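Local structure of 2-polyprenyl-6-methoxyphenol hydroxylase-like FAD-dependent oxidoreductase (Streptomyces sp. NRRL 11266, 6UI5) at residues A[62-71]-A[90-100]; A[28-37]-A[113-121]. The protein binds flavin-adenine dinucleotide in a Rossmann-type domain and is probably an FAD-dependent oxidoreductase related to aromatic-ring hydroxylases. All blocks are in the same frame, centred on the assembly; numbering follows the deposited sequence.

Contact 1: A[62-71]-A[90-100]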
loop_
_atom_site.group_PDB
_atom_site.type_symbol
_atom_site.label_atom_id
_atom_site.label_comp_id
_atom_site.label_asym_id
_atom_site.label_seq_id
_atom_site.Cartn_x
_atom_site.Cartn_y
_atom_site.Cartn_z
ATOM N N GLY A 62 -31.396 -4.456 20.349
ATOM C CA GLY A 62 -31.636 -3.785 21.610
ATOM C C GLY A 62 -30.590 -2.713 21.775
ATOM O O GLY A 62 -30.901 -1.551 22.032
ATOM N N LEU A 63 -29.335 -3.109 21.579
ATOM C CA LEU A 63 -28.287 -2.126 21.361
ATOM C C LEU A 63 -28.486 -1.374 20.048
ATOM O O LEU A 63 -28.033 -0.230 19.920
ATOM C CB LEU A 63 -26.933 -2.811 21.367
ATOM C CG LEU A 63 -26.338 -3.359 22.664
ATOM C CD1 LEU A 63 -25.036 -4.032 22.287
ATOM C CD2 LEU A 63 -26.062 -2.255 23.679
ATOM N N ARG A 64 -29.146 -1.992 19.058
ATOM C CA ARG A 64 -29.250 -1.362 17.744
ATOM C C ARG A 64 -30.357 -0.302 17.700
ATOM O O ARG A 64 -30.160 0.774 17.125
ATOM C CB ARG A 64 -29.465 -2.432 16.660
ATOM C CG ARG A 64 -28.170 -3.016 16.080
ATOM C CD ARG A 64 -28.354 -3.781 14.710
ATOM N NE ARG A 64 -29.034 -5.060 14.893
ATOM C CZ ARG A 64 -28.454 -6.248 14.796
ATOM N NH1 ARG A 64 -27.178 -6.346 14.454
ATOM N NH2 ARG A 64 -29.168 -7.340 15.032
ATOM N N GLU A 65 -31.517 -0.572 18.305
ATOM C CA GLU A 65 -32.658 0.324 18.149
ATOM C C GLU A 65 -32.333 1.707 18.681
ATOM O O GLU A 65 -31.721 1.853 19.743
ATOM C CB GLU A 65 -33.894 -0.221 18.874
ATOM C CG GLU A 65 -35.038 0.801 19.071
ATOM C CD GLU A 65 -35.910 0.987 17.832
ATOM O OE1 GLU A 65 -35.599 0.391 16.777
ATOM O OE2 GLU A 65 -36.913 1.728 17.916
ATOM N N GLY A 66 -32.743 2.727 17.920
ATOM C CA GLY A 66 -32.597 4.111 18.312
ATOM C C GLY A 66 -31.247 4.732 18.030
ATOM O O GLY A 66 -31.122 5.966 18.101
ATOM N N THR A 67 -30.231 3.926 17.715
ATOM C CA THR A 67 -28.883 4.433 17.507
ATOM C C THR A 67 -28.642 4.690 16.028
ATOM O O THR A 67 -29.189 4.004 15.162
ATOM C CB THR A 67 -27.837 3.453 18.035
ATOM O OG1 THR A 67 -27.908 2.236 17.282
ATOM C CG2 THR A 67 -28.059 3.166 19.528
ATOM N N VAL A 68 -27.813 5.691 15.748
ATOM C CA VAL A 68 -27.593 6.130 14.372
ATOM C C VAL A 68 -26.638 5.176 13.658
ATOM O O VAL A 68 -25.806 4.504 14.277
ATOM C CB VAL A 68 -27.073 7.586 14.345
ATOM C CG1 VAL A 68 -28.215 8.560 14.579
ATOM C CG2 VAL A 68 -26.012 7.798 15.400
ATOM N N THR A 69 -26.757 5.106 12.339
ATOM C CA THR A 69 -25.768 4.419 11.520
ATOM C C THR A 69 -25.114 5.431 10.597
ATOM O O THR A 69 -25.737 6.407 10.179
ATOM C CB THR A 69 -26.370 3.292 10.657
ATOM O OG1 THR A 69 -27.099 3.866 9.560
ATOM C CG2 THR A 69 -27.299 2.415 11.476
ATOM N N PHE A 70 -23.848 5.201 10.288
ATOM C CA PHE A 70 -23.342 5.910 9.130
ATOM C C PHE A 70 -22.623 4.902 8.254
ATOM O O PHE A 70 -21.934 4.013 8.769
ATOM C CB PHE A 70 -22.421 7.071 9.492
ATOM C CG PHE A 70 -21.064 6.662 9.932
ATOM C CD1 PHE A 70 -20.873 6.054 11.156
ATOM C CD2 PHE A 70 -19.963 6.931 9.129
ATOM C CE1 PHE A 70 -19.609 5.708 11.570
ATOM C CE2 PHE A 70 -18.692 6.583 9.531
ATOM C CZ PHE A 70 -18.512 5.969 10.755
ATOM N N PRO A 71 -22.811 4.988 6.938
ATOM C CA PRO A 71 -22.561 3.829 6.078
ATOM C C PRO A 71 -21.300 3.974 5.258
ATOM O O PRO A 71 -21.177 3.408 4.163
ATOM C CB PRO A 71 -23.808 3.799 5.192
ATOM C CG PRO A 71 -24.268 5.280 5.138
ATOM C CD PRO A 71 -23.465 6.063 6.178
ATOM N N GLU A 90 -23.795 -5.021 7.650
ATOM C CA GLU A 90 -24.377 -3.944 8.431
ATOM C C GLU A 90 -23.532 -2.683 8.357
ATOM O O GLU A 90 -22.303 -2.751 8.268
ATOM C CB GLU A 90 -24.504 -4.341 9.905
ATOM C CG GLU A 90 -25.598 -5.290 10.223
ATOM C CD GLU A 90 -25.552 -5.711 11.676
ATOM O OE1 GLU A 90 -24.712 -6.578 12.006
ATOM O OE2 GLU A 90 -26.341 -5.165 12.481
ATOM N N PRO A 91 -24.163 -1.518 8.421
ATOM C CA PRO A 91 -23.422 -0.297 8.757
ATOM C C PRO A 91 -22.906 -0.364 10.183
ATOM O O PRO A 91 -23.475 -1.047 11.037
ATOM C CB PRO A 91 -24.476 0.803 8.609
ATOM C CG PRO A 91 -25.796 0.083 8.927
ATOM C CD PRO A 91 -25.618 -1.287 8.319
ATOM N N THR A 92 -21.819 0.366 10.442
ATOM C CA THR A 92 -21.424 0.627 11.826
ATOM C C THR A 92 -22.552 1.330 12.563
ATOM O O THR A 92 -23.126 2.301 12.059
ATOM C CB THR A 92 -20.161 1.481 11.877
ATOM O OG1 THR A 92 -19.026 0.675 11.577
ATOM C CG2 THR A 92 -19.959 2.048 13.249
ATOM N N HIS A 93 -22.883 0.823 13.750
ATOM C CA HIS A 93 -23.888 1.445 14.598
ATOM C C HIS A 93 -23.232 2.206 15.755
ATOM O O HIS A 93 -22.201 1.790 16.293
ATOM C CB HIS A 93 -24.862 0.401 15.144
ATOM C CG HIS A 93 -25.882 -0.064 14.151
ATOM N ND1 HIS A 93 -25.546 -0.743 12.999
ATOM C CD2 HIS A 93 -27.235 0.016 14.160
ATOM C CE1 HIS A 93 -26.647 -1.046 12.333
ATOM N NE2 HIS A 93 -27.685 -0.593 13.015
ATOM N N MET A 94 -23.844 3.323 16.148
ATOM C CA MET A 94 -23.254 4.209 17.155
ATOM C C MET A 94 -23.759 3.776 18.526
ATOM O O MET A 94 -24.721 4.310 19.076
ATOM C CB MET A 94 -23.590 5.658 16.842
ATOM C CG MET A 94 -23.095 6.100 15.459
ATOM S SD MET A 94 -21.371 6.617 15.320
ATOM C CE MET A 94 -20.584 5.143 14.713
ATOM N N VAL A 95 -23.104 2.753 19.063
ATOM C CA VAL A 95 -23.436 2.181 20.355
ATOM C C VAL A 95 -22.359 2.612 21.331
ATOM O O VAL A 95 -21.172 2.632 20.995
ATOM C CB VAL A 95 -23.546 0.647 20.317
ATOM C CG1 VAL A 95 -24.058 0.147 21.651
ATOM C CG2 VAL A 95 -24.471 0.195 19.176
ATOM N N LEU A 96 -22.769 2.973 22.530
ATOM C CA LEU A 96 -21.843 3.508 23.502
ATOM C C LEU A 96 -21.251 2.357 24.296
ATOM O O LEU A 96 -21.983 1.478 24.767
ATOM C CB LEU A 96 -22.548 4.514 24.407
ATOM C CG LEU A 96 -23.273 5.599 23.585
ATOM C CD1 LEU A 96 -24.703 5.200 23.103
ATOM C CD2 LEU A 96 -23.283 6.965 24.280
ATOM N N GLN A 97 -19.922 2.339 24.393
ATOM C CA GLN A 97 -19.207 1.297 25.118
ATOM C C GLN A 97 -19.855 0.947 26.455
ATOM O O GLN A 97 -20.019 -0.236 26.763
ATOM C CB GLN A 97 -17.752 1.708 25.328
ATOM C CG GLN A 97 -16.872 0.575 25.826
ATOM C CD GLN A 97 -15.415 0.960 25.909
ATOM O OE1 GLN A 97 -14.976 1.919 25.265
ATOM N NE2 GLN A 97 -14.655 0.230 26.734
ATOM N N SER A 98 -20.250 1.940 27.255
ATOM C CA SER A 98 -20.809 1.583 28.548
ATOM C C SER A 98 -22.138 0.861 28.391
ATOM O O SER A 98 -22.485 0.018 29.234
ATOM C CB SER A 98 -20.970 2.823 29.436
ATOM O OG SER A 98 -21.961 3.695 28.923
ATOM N N ARG A 99 -22.907 1.189 27.344
ATOM C CA ARG A 99 -24.154 0.461 27.091
ATOM C C ARG A 99 -23.873 -0.992 26.723
ATOM O O ARG A 99 -24.584 -1.905 27.172
ATOM C CB ARG A 99 -24.973 1.148 25.996
ATOM C CG ARG A 99 -25.700 2.417 26.458
ATOM C CD ARG A 99 -26.458 3.126 25.327
ATOM N NE ARG A 99 -27.834 2.650 25.173
ATOM C CZ ARG A 99 -28.311 2.017 24.099
ATOM N NH1 ARG A 99 -27.530 1.772 23.049
ATOM N NH2 ARG A 99 -29.581 1.636 24.069
ATOM N N LEU A 100 -22.819 -1.227 25.934
ATOM C CA LEU A 100 -22.411 -2.591 25.618
ATOM C C LEU A 100 -21.962 -3.344 26.860
ATOM O O LEU A 100 -22.351 -4.503 27.072
ATOM C CB LEU A 100 -21.291 -2.572 24.599
ATOM C CG LEU A 100 -20.560 -3.902 24.507
ATOM C CD1 LEU A 100 -21.431 -4.885 23.763
ATOM C CD2 LEU A 100 -19.251 -3.690 23.797
#

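Contact 2: A[28-37]-A[113-121]. With FAD (flavin-adenine dinucleotide), chain C.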
loop_
_atom_site.group_PDB
_atom_site.type_symbol
_atom_site.label_atom_id
_atom_site.label_comp_id
_atom_site.label_asym_id
_atom_site.label_seq_id
_atom_site.Cartn_x
_atom_site.Cartn_y
_atom_site.Cartn_z
ATOM N N ALA A 28 -16.804 -20.004 35.848
ATOM C CA ALA A 28 -15.896 -18.898 35.572
ATOM C C ALA A 28 -15.941 -17.856 36.684
ATOM O O ALA A 28 -17.012 -17.512 37.206
ATOM C CB ALA A 28 -16.223 -18.242 34.240
ATOM N N VAL A 29 -14.775 -17.345 37.050
ATOM C CA VAL A 29 -14.705 -16.253 38.009
ATOM C C VAL A 29 -13.965 -15.110 37.338
ATOM O O VAL A 29 -12.820 -15.270 36.903
ATOM C CB VAL A 29 -14.037 -16.673 39.322
ATOM C CG1 VAL A 29 -13.536 -15.453 40.065
ATOM C CG2 VAL A 29 -15.035 -17.450 40.162
ATOM N N LEU A 30 -14.641 -13.978 37.220
ATOM C CA LEU A 30 -14.173 -12.822 36.492
ATOM C C LEU A 30 -13.833 -11.763 37.523
ATOM O O LEU A 30 -14.648 -11.462 38.400
ATOM C CB LEU A 30 -15.254 -12.346 35.524
ATOM C CG LEU A 30 -15.173 -10.996 34.849
ATOM C CD1 LEU A 30 -14.027 -11.007 33.904
ATOM C CD2 LEU A 30 -16.472 -10.729 34.079
ATOM N N VAL A 31 -12.614 -11.249 37.448
ATOM C CA VAL A 31 -12.059 -10.350 38.442
ATOM C C VAL A 31 -11.798 -9.007 37.778
ATOM O O VAL A 31 -11.187 -8.946 36.701
ATOM C CB VAL A 31 -10.768 -10.931 39.048
ATOM C CG1 VAL A 31 -9.985 -9.854 39.714
ATOM C CG2 VAL A 31 -11.100 -11.993 40.056
ATOM N N ASP A 32 -12.274 -7.938 38.410
ATOM C CA ASP A 32 -11.904 -6.582 38.031
ATOM C C ASP A 32 -11.747 -5.780 39.313
ATOM O O ASP A 32 -12.316 -6.132 40.352
ATOM C CB ASP A 32 -12.946 -5.926 37.117
ATOM C CG ASP A 32 -12.431 -4.653 36.449
ATOM O OD1 ASP A 32 -11.935 -4.739 35.299
ATOM O OD2 ASP A 32 -12.533 -3.565 37.066
ATOM N N ILE A 33 -10.975 -4.696 39.246
ATOM C CA ILE A 33 -10.728 -3.928 40.459
ATOM C C ILE A 33 -11.691 -2.761 40.649
ATOM O O ILE A 33 -11.851 -2.302 41.785
ATOM C CB ILE A 33 -9.256 -3.459 40.543
ATOM C CG1 ILE A 33 -8.734 -2.920 39.218
ATOM C CG2 ILE A 33 -8.370 -4.601 40.888
ATOM C CD1 ILE A 33 -9.218 -1.551 38.876
ATOM N N HIS A 34 -12.367 -2.300 39.599
ATOM C CA HIS A 34 -13.320 -1.216 39.775
ATOM C C HIS A 34 -14.372 -1.599 40.820
ATOM O O HIS A 34 -14.663 -2.781 41.003
ATOM C CB HIS A 34 -14.005 -0.875 38.459
ATOM C CG HIS A 34 -13.101 -0.252 37.440
ATOM N ND1 HIS A 34 -13.355 0.980 36.882
ATOM C CD2 HIS A 34 -11.973 -0.705 36.846
ATOM C CE1 HIS A 34 -12.413 1.271 36.005
ATOM N NE2 HIS A 34 -11.563 0.262 35.960
ATOM N N PRO A 35 -14.955 -0.605 41.546
ATOM C CA PRO A 35 -15.988 -0.933 42.547
ATOM C C PRO A 35 -17.338 -1.236 41.910
ATOM O O PRO A 35 -18.085 -2.089 42.396
ATOM C CB PRO A 35 -16.045 0.325 43.425
ATOM C CG PRO A 35 -15.660 1.439 42.504
ATOM C CD PRO A 35 -14.718 0.849 41.447
ATOM N N THR A 36 -17.666 -0.528 40.832
ATOM C CA THR A 36 -18.824 -0.805 39.994
ATOM C C THR A 36 -18.364 -0.748 38.549
ATOM O O THR A 36 -17.198 -0.454 38.276
ATOM C CB THR A 36 -19.961 0.195 40.230
ATOM O OG1 THR A 36 -21.112 -0.221 39.485
ATOM C CG2 THR A 36 -19.550 1.600 39.767
ATOM N N GLN A 37 -19.284 -1.031 37.619
ATOM C CA GLN A 37 -18.987 -0.892 36.197
ATOM C C GLN A 37 -18.396 0.479 35.931
ATOM O O GLN A 37 -18.893 1.481 36.438
ATOM C CB GLN A 37 -20.247 -1.063 35.347
ATOM C CG GLN A 37 -20.064 -0.565 33.910
ATOM C CD GLN A 37 -21.359 -0.557 33.086
ATOM O OE1 GLN A 37 -22.453 -0.819 33.604
ATOM N NE2 GLN A 37 -21.235 -0.234 31.799
ATOM N N VAL A 113 -21.716 -16.364 36.072
ATOM C CA VAL A 113 -20.348 -15.972 36.350
ATOM C C VAL A 113 -20.265 -15.410 37.758
ATOM O O VAL A 113 -21.094 -14.589 38.161
ATOM C CB VAL A 113 -19.890 -14.926 35.327
ATOM C CG1 VAL A 113 -18.614 -14.289 35.804
ATOM C CG2 VAL A 113 -19.709 -15.571 33.979
ATOM N N ASP A 114 -19.274 -15.854 38.518
ATOM C CA ASP A 114 -18.972 -15.179 39.776
ATOM C C ASP A 114 -18.168 -13.937 39.418
ATOM O O ASP A 114 -16.957 -14.007 39.198
ATOM C CB ASP A 114 -18.218 -16.094 40.727
ATOM C CG ASP A 114 -17.930 -15.437 42.081
ATOM O OD1 ASP A 114 -18.490 -14.353 42.382
ATOM O OD2 ASP A 114 -17.147 -16.024 42.849
ATOM N N LEU A 115 -18.843 -12.794 39.362
ATOM C CA LEU A 115 -18.223 -11.519 39.011
ATOM C C LEU A 115 -17.818 -10.771 40.290
ATOM O O LEU A 115 -18.632 -10.619 41.207
ATOM C CB LEU A 115 -19.212 -10.705 38.164
ATOM C CG LEU A 115 -18.750 -9.475 37.377
ATOM C CD1 LEU A 115 -19.866 -8.979 36.490
ATOM C CD2 LEU A 115 -18.309 -8.338 38.314
ATOM N N ARG A 116 -16.560 -10.300 40.342
ATOM C CA ARG A 116 -15.960 -9.686 41.541
ATOM C C ARG A 116 -15.359 -8.322 41.246
ATOM O O ARG A 116 -14.171 -8.228 40.923
ATOM C CB ARG A 116 -14.886 -10.561 42.135
ATOM C CG ARG A 116 -15.247 -11.972 42.159
ATOM C CD ARG A 116 -14.473 -12.694 43.204
ATOM N NE ARG A 116 -15.007 -14.035 43.324
ATOM C CZ ARG A 116 -14.314 -15.077 43.754
ATOM N NH1 ARG A 116 -13.047 -14.937 44.107
ATOM N NH2 ARG A 116 -14.892 -16.264 43.823
ATOM N N TRP A 117 -16.145 -7.274 41.443
ATOM C CA TRP A 117 -15.564 -5.948 41.498
ATOM C C TRP A 117 -14.598 -5.834 42.698
ATOM O O TRP A 117 -14.591 -6.672 43.610
ATOM C CB TRP A 117 -16.686 -4.909 41.562
ATOM C CG TRP A 117 -17.753 -5.104 40.506
ATOM C CD1 TRP A 117 -19.013 -5.609 40.684
ATOM C CD2 TRP A 117 -17.645 -4.793 39.114
ATOM N NE1 TRP A 117 -19.695 -5.624 39.489
ATOM C CE2 TRP A 117 -18.877 -5.129 38.510
ATOM C CE3 TRP A 117 -16.626 -4.260 38.317
ATOM C CZ2 TRP A 117 -19.110 -4.959 37.146
ATOM C CZ3 TRP A 117 -16.863 -4.089 36.958
ATOM C CH2 TRP A 117 -18.094 -4.435 36.390
ATOM N N ALA A 118 -13.734 -4.812 42.657
ATOM C CA ALA A 118 -12.810 -4.494 43.756
ATOM C C ALA A 118 -11.942 -5.688 44.158
ATOM O O ALA A 118 -11.640 -5.897 45.333
ATOM C CB ALA A 118 -13.569 -3.948 44.978
ATOM N N THR A 119 -11.530 -6.480 43.179
ATOM C CA THR A 119 -10.664 -7.626 43.431
ATOM C C THR A 119 -9.486 -7.580 42.461
ATOM O O THR A 119 -9.679 -7.415 41.254
ATOM C CB THR A 119 -11.443 -8.946 43.305
ATOM O OG1 THR A 119 -12.617 -8.903 44.139
ATOM C CG2 THR A 119 -10.586 -10.095 43.759
ATOM N N ARG A 120 -8.266 -7.670 42.987
ATOM C CA ARG A 120 -7.069 -7.580 42.165
ATOM C C ARG A 120 -6.342 -8.913 42.128
ATOM O O ARG A 120 -6.185 -9.577 43.157
ATOM C CB ARG A 120 -6.101 -6.508 42.668
ATOM C CG ARG A 120 -4.726 -6.614 42.009
ATOM C CD ARG A 120 -3.669 -5.714 42.640
ATOM N NE ARG A 120 -4.022 -4.306 42.509
ATOM C CZ ARG A 120 -3.920 -3.616 41.378
ATOM N NH1 ARG A 120 -4.268 -2.336 41.359
ATOM N NH2 ARG A 120 -3.472 -4.208 40.271
ATOM N N LEU A 121 -5.883 -9.283 40.944
ATOM C CA LEU A 121 -4.981 -10.409 40.786
ATOM C C LEU A 121 -3.551 -9.911 40.954
ATOM O O LEU A 121 -3.076 -9.080 40.167
ATOM C CB LEU A 121 -5.183 -11.067 39.420
ATOM C CG LEU A 121 -4.400 -12.344 39.202
ATOM C CD1 LEU A 121 -5.273 -13.233 38.403
ATOM C CD2 LEU A 121 -3.132 -12.061 38.435
HETATM P PA FAD C . -9.714 -2.868 29.018
HETATM O O1A FAD C . -10.863 -2.111 28.391
HETATM O O2A FAD C . -8.549 -1.909 29.200
HETATM O O5B FAD C . -10.202 -3.669 30.385
HETATM C C5B FAD C . -9.239 -4.287 31.224
HETATM C C4B FAD C . -9.851 -4.423 32.656
HETATM O O4B FAD C . -9.099 -5.117 33.475
HETATM C C3B FAD C . -9.974 -3.027 33.310
HETATM O O3B FAD C . -11.158 -2.967 33.979
HETATM C C2B FAD C . -8.789 -2.971 34.295
HETATM O O2B FAD C . -9.076 -1.907 35.291
HETATM C C1B FAD C . -8.832 -4.173 34.802
HETATM N N9A FAD C . -7.598 -4.676 35.373
HETATM C C8A FAD C . -6.341 -4.423 34.945
HETATM N N7A FAD C . -5.491 -5.144 35.707
HETATM C C5A FAD C . -6.229 -5.858 36.590
HETATM C C6A FAD C . -5.886 -6.757 37.593
HETATM N N6A FAD C . -4.689 -7.343 38.176
HETATM N N1A FAD C . -6.832 -7.329 38.344
HETATM C C2A FAD C . -8.135 -7.047 38.126
HETATM N N3A FAD C . -8.472 -6.176 37.131
HETATM C C4A FAD C . -7.527 -5.582 36.370
HETATM N N1 FAD C . -12.528 1.219 21.109
HETATM C C2 FAD C . -13.426 1.298 19.920
HETATM O O2 FAD C . -13.971 0.335 19.489
HETATM N N3 FAD C . -13.638 2.622 19.269
HETATM C C4 FAD C . -12.968 3.806 19.810
HETATM O O4 FAD C . -13.118 4.872 19.317
HETATM C C4X FAD C . -12.065 3.688 21.013
HETATM N N5 FAD C . -11.428 4.892 21.494
HETATM C C5X FAD C . -10.523 4.806 22.667
HETATM C C6 FAD C . -9.908 5.975 23.120
HETATM C C7 FAD C . -9.061 5.927 24.221
HETATM C C7M FAD C . -8.543 7.336 24.478
HETATM C C8 FAD C . -8.812 4.721 24.894
HETATM C C8M FAD C . -7.866 4.767 26.101
HETATM C C9 FAD C . -9.428 3.541 24.440
HETATM C C9A FAD C . -10.289 3.568 23.317
HETATM N N10 FAD C . -10.950 2.307 22.807
HETATM C C10 FAD C . -11.845 2.403 21.657
HETATM C "C1'" FAD C . -10.717 1.040 23.528
HETATM C "C2'" FAD C . -10.150 -0.173 22.770
HETATM O "O2'" FAD C . -11.126 -0.843 22.063
HETATM C "C3'" FAD C . -9.642 -1.219 23.760
HETATM O "O3'" FAD C . -8.904 -2.144 23.025
HETATM C "C4'" FAD C . -10.728 -2.026 24.500
HETATM O "O4'" FAD C . -11.602 -1.248 25.267
HETATM C "C5'" FAD C . -9.926 -2.912 25.461
HETATM O "O5'" FAD C . -10.697 -3.987 25.919
HETATM P P FAD C . -10.092 -5.021 27.057
HETATM O O1P FAD C . -11.244 -5.638 27.815
HETATM O O2P FAD C . -9.133 -6.061 26.508
HETATM O O3P FAD C . -9.154 -4.070 28.030
#

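Contact 1: A[62-71]-A[90-100]
Leu63 sends one methyl to Val95, in the loop before helix 97-110, and the other to Leu100 inside the helix: CD2 meets Val95 CG1 at 3.7 Å, and CD1 reaches Leu100 CD1 at 4.0 Å. A forked, wholly apolar tip suits this place, because it serves two buried partners at once. Arg64, the next residue, uses both its aliphatic chain and its charge. Its CD lies over one face of the His93 ring, 3.7 Å from NE2, while Thr69 CG2 covers the opposite face, 3.4 Å from the same NE2. Two CH-pi contacts thus clamp the imidazole, and a hydrogen bond from ND1 to Pro91 O limits its rotation. A bend at chi3 (-72°) swings the guanidinium toward Glu90, where NH1 forms a salt bridge with OE2; its modelled length is too short to be trusted. The other terminal nitrogen, NH2, pairs with Asp55 of helix 48-55. Thr69 and His93 form a non-hydrogen-bonded antiparallel pair, through which strand 92-93 edges a three-stranded sheet with strand 69-75 at its centre. Beside this pair Met94 N donates to Val68 O (3.0 Å). The unbranched Met94 side chain, bent at chi2 and chi3, packs its CG on Val68 CG2 and brings CE to the edge of the Phe70 ring; SD, 5.2 Å from the Phe70 ring centroid, makes an oblique Met-aromatic contact.

Contact 2: A[28-37]-A[113-121]
Leu30 is held at both ends of its backbone by the neighbouring strand: Leu30 N donates to Asp114 O and Leu30 O accepts from Arg116 N, each at 3.0 Å. Strands 28-31 and 114-116 run parallel here, their axes 13° apart. The Leu30 side chain rests its CB on Val113 CG1 (3.9 Å), and helix 12-22 covers this apolar face through Leu15 and Ala18. The other face carries Val29, Val31 and Arg116 and is covered in part by Leu137 of strand 133-138. At its partly exposed polar end Val29 CG1 sits 3.8 Å from Arg116 CZ, over the guanidinium centre; Arg116 NE and NH2 both reach Asp114 OD2 in a salt bridge, the NH2 distance doubtfully short. Strand 28-31 is the second of a Rossmann-type sheet, and Asp32, just past its end, accepts a hydrogen bond on OD1 from the adenosine ribose hydroxyl O3B of FAD, as is common in this fold; the modelled distance is doubtfully short. OD1 also takes Ala10 N, whereas OD2 closes an Asx turn with His34 N (2.8 Å), a bend suited to a carboxylate's two acceptors. Asp32 O accepts from Thr119 N at 3.0 Å. Trp117 is sandwiched between the backbone of Thr36 and Gln37 and Leu115 CD2. The side chains of exposed Pro35 and Thr36 start away from 113-121. Separately, exposed Arg120 lays CB against Ile33 CG2 (3.5 Å) and passes the adenine amino group N6A.

Overall arrangement
Both contacts belong to the FAD-binding domain, their centres about 27 Å apart, and contact 1 is nested within the long loop that contact 2 closes. Helix 97-110 joins them: it starts in contact 1 and leads in the chain to strand 114-116 of contact 2. They also touch directly, since Ser98 O lies 2.9 Å from Gln37 NE2, a probable hydrogen bond. The two meet the flavin-adenine dinucleotide differently. Contact 2 grips the adenosine part, with 31-34 and 119-121 in the pocket, whereas contact 1 contributes Gln97 alone, and the side chain of Leu100 stays about 8 Å from the ligand between nearest atoms.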